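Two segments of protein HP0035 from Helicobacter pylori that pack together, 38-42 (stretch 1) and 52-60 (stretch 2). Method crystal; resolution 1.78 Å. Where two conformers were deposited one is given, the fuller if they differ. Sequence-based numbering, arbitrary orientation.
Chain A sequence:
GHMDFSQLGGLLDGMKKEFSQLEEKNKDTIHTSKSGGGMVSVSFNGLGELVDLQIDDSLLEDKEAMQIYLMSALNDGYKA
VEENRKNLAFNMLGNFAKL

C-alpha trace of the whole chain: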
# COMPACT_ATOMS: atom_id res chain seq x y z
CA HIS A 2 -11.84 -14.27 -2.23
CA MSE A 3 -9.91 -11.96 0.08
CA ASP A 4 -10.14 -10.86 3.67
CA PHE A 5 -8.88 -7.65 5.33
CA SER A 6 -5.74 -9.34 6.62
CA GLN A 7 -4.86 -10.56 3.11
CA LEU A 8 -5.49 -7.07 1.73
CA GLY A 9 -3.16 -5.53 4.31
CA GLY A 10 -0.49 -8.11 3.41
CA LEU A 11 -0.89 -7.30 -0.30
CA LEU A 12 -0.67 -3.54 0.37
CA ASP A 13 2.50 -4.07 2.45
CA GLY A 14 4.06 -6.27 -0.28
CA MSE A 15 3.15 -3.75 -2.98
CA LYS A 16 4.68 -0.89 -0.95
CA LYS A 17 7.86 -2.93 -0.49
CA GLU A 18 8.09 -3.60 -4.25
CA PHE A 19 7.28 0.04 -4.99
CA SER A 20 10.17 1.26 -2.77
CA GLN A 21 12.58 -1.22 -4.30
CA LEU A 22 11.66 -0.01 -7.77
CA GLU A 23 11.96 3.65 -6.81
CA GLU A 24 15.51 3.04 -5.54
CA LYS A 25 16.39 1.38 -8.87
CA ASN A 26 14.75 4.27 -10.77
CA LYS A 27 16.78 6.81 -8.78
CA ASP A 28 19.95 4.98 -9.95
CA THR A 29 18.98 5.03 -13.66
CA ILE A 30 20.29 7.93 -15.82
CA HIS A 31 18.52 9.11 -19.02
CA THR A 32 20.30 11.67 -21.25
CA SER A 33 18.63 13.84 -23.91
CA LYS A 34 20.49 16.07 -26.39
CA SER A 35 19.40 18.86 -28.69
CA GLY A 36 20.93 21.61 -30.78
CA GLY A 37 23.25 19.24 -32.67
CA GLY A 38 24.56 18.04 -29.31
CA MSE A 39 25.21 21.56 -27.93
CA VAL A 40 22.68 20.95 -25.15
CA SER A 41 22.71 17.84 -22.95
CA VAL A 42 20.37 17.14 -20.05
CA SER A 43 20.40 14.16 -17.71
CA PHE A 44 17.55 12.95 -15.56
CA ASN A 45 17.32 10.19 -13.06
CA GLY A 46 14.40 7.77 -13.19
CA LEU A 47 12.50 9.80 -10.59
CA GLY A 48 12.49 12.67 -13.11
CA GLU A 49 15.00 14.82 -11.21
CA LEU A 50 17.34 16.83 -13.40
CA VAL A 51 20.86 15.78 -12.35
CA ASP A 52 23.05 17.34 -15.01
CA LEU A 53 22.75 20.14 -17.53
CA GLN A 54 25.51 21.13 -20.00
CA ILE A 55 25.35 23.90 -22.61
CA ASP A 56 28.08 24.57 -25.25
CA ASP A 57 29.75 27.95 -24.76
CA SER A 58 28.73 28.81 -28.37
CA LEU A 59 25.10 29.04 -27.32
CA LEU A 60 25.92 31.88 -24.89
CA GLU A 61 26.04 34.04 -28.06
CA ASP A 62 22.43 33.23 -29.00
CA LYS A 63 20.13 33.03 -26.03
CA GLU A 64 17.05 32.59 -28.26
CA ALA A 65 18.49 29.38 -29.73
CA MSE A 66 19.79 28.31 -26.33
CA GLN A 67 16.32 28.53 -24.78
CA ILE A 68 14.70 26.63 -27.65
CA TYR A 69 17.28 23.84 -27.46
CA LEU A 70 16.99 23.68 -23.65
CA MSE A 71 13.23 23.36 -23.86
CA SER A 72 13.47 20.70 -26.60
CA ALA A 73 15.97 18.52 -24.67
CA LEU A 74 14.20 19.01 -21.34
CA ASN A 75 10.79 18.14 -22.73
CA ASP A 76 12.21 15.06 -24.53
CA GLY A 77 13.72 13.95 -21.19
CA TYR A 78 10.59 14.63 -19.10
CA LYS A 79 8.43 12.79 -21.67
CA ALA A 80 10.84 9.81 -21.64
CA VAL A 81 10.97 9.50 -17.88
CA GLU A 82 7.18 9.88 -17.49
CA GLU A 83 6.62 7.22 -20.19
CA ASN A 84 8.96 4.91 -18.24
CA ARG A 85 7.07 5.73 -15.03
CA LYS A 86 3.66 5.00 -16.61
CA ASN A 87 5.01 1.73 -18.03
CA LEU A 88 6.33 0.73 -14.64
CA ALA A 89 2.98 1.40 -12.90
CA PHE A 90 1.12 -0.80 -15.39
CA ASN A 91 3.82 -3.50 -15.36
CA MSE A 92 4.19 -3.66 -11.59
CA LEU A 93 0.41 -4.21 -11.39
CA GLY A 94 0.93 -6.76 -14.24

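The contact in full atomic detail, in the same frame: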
# COMPACT_ATOMS: atom_id res chain seq x y z
N GLY A 38 23.73 18.46 -30.43
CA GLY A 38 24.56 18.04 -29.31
C GLY A 38 25.08 19.16 -28.42
O GLY A 38 25.81 18.89 -27.45
N MSE A 39 24.74 20.41 -28.73
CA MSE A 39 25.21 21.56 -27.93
C MSE A 39 24.50 21.70 -26.59
O MSE A 39 24.94 22.44 -25.72
CB MSE A 39 25.08 22.86 -28.72
CG MSE A 39 25.96 22.90 -29.94
SE MSE A 39 25.91 24.66 -30.77
CE MSE A 39 24.08 24.68 -31.42
N VAL A 40 23.36 21.00 -26.45
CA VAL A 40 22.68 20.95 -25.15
C VAL A 40 22.57 19.49 -24.74
O VAL A 40 22.20 18.67 -25.55
CB VAL A 40 21.28 21.60 -25.22
CG1 VAL A 40 20.44 21.28 -23.96
CG2 VAL A 40 21.37 23.11 -25.39
N SER A 41 22.89 19.19 -23.48
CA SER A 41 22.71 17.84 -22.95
C SER A 41 22.04 17.99 -21.60
O SER A 41 22.49 18.80 -20.76
CB SER A 41 24.04 17.15 -22.78
OG SER A 41 23.81 15.78 -22.46
N VAL A 42 21.00 17.19 -21.38
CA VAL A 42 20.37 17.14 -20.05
C VAL A 42 20.32 15.71 -19.58
O VAL A 42 20.16 14.81 -20.39
CB VAL A 42 18.98 17.78 -19.99
CG1 VAL A 42 19.08 19.25 -20.40
CG2 VAL A 42 17.99 17.01 -20.91
N ASP A 52 21.98 16.63 -14.32
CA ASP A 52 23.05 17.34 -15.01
C ASP A 52 22.50 18.15 -16.16
O ASP A 52 21.47 17.82 -16.75
CB ASP A 52 24.17 16.40 -15.55
CG ASP A 52 25.55 17.13 -15.66
OD1 ASP A 52 25.67 18.31 -15.25
OD2 ASP A 52 26.52 16.54 -16.11
N LEU A 53 23.22 19.22 -16.47
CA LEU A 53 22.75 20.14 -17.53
C LEU A 53 24.03 20.78 -18.06
O LEU A 53 24.83 21.33 -17.26
CB LEU A 53 21.79 21.16 -16.91
CG LEU A 53 21.03 22.12 -17.83
CD1 LEU A 53 19.70 22.50 -17.20
CD2 LEU A 53 21.85 23.37 -18.00
N GLN A 54 24.29 20.60 -19.37
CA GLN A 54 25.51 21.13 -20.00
C GLN A 54 25.16 21.81 -21.33
O GLN A 54 24.43 21.24 -22.16
CB GLN A 54 26.57 20.06 -20.22
CG GLN A 54 27.19 19.44 -18.89
CD GLN A 54 27.91 20.47 -17.97
OE1 GLN A 54 28.61 21.37 -18.45
NE2 GLN A 54 27.75 20.32 -16.64
N ILE A 55 25.68 23.03 -21.48
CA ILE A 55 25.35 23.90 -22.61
C ILE A 55 26.70 24.31 -23.24
O ILE A 55 27.59 24.77 -22.52
CB ILE A 55 24.61 25.17 -22.11
CG1 ILE A 55 23.31 24.79 -21.39
CG2 ILE A 55 24.35 26.17 -23.28
CD1 ILE A 55 22.70 25.91 -20.56
N ASP A 56 26.84 24.16 -24.56
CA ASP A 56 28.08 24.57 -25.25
C ASP A 56 28.26 26.07 -25.13
O ASP A 56 27.29 26.81 -25.23
CB ASP A 56 28.04 24.17 -26.71
CG ASP A 56 29.40 24.31 -27.38
OD1 ASP A 56 30.16 23.33 -27.36
OD2 ASP A 56 29.73 25.40 -27.87
N ASP A 57 29.50 26.52 -24.87
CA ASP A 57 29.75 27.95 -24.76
C ASP A 57 29.24 28.73 -25.98
O ASP A 57 28.92 29.91 -25.85
CB ASP A 57 31.25 28.25 -24.57
CG ASP A 57 31.76 27.97 -23.18
OD1 ASP A 57 30.97 27.81 -22.21
OD2 ASP A 57 33.00 27.94 -23.04
N SER A 58 29.17 28.10 -27.15
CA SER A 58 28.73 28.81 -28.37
C SER A 58 27.32 29.35 -28.26
O SER A 58 27.00 30.41 -28.80
CB SER A 58 28.86 27.94 -29.62
OG SER A 58 28.16 26.73 -29.46
N LEU A 59 26.48 28.64 -27.50
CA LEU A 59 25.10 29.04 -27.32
C LEU A 59 24.95 30.28 -26.45
O LEU A 59 23.89 30.92 -26.47
CB LEU A 59 24.24 27.87 -26.78
CG LEU A 59 23.88 26.79 -27.82
CD1 LEU A 59 23.22 25.54 -27.18
CD2 LEU A 59 22.98 27.34 -28.92
N LEU A 60 25.98 30.64 -25.70
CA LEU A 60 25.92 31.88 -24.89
C LEU A 60 25.80 33.12 -25.78
O LEU A 60 25.31 34.16 -25.34
CB LEU A 60 27.13 31.99 -23.97
CG LEU A 60 27.36 30.90 -22.91
CD1 LEU A 60 28.68 31.17 -22.24
CD2 LEU A 60 26.21 30.81 -21.88

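The two stretches pair as neighbouring antiparallel strands. Strand 40-42 runs against strand 52-55 with an angle of 178° between their directions, and their axes approach to 4.9 Å. The register sets M39 beside D56, V40 beside I55, S41 beside Q54 and V42 beside L53. The contact buries 442 Å², both sides summed.

G38 makes no contact with stretch 2. Its phi/psi of 87/1 is a conformation that suits glycine, because a CB here would be jammed against the carbonyl O of the residue before.

M39 is a selenomethionine and has the largest area covered in this contact. Its backbone starts the ladder: D56 N donates to M39 O at 2.8 Å. M39 O also receives a CA-H...O contact from I55 CA at 3.5 Å. The side chain reaches the turn that follows the strand. M39 CB lies 3.6 Å from L59 CD1, an apolar contact, and M39 SE comes within 3.3 Å of S58 OG. D56 bonds within that turn. D56 OD2 accepts from S58 N at 2.8 Å and from S58 OG at 2.6 Å, while D56 O accepts from L59 N at 3.0 Å. In this turn the CA-to-CB bond of L59 points toward stretch 1.

V40 is a non-hydrogen-bonded partner of I55. V40 CA makes a CA-H...O contact with Q54 O at 3.5 Å. V40 CG2 packs against L59 CD1 at 3.5 Å, so one methyl of L59 touches both M39 and V40. V40 and L59 are buried, and the gain is hydrophobic.

S41 and Q54 form the hydrogen-bonded pair. S41 N donates to Q54 O at 2.9 Å, and Q54 N donates to S41 O at 2.9 Å. Both bonds are close to straight, with angles of 161° and 168°. S41 O also takes a CA-H...O contact from L53 CA at 3.5 Å. The two side chains share a face of the sheet but do not bond to each other. S41 OG is satisfied elsewhere in the structure. The end of Q54 leads away, and Q54 NE2 donates to D52 OD1 at 3.2 Å within its own strand.

V42 is the non-hydrogen-bonded partner of L53. V42 CA meets D52 O at 3.5 Å in another CA-H...O contact. V42 CG1 lies 4.3 Å from L53 CG, a looser apolar contact. V40, V42, L53 and I55 are all buried and share the face opposite S41 and Q54.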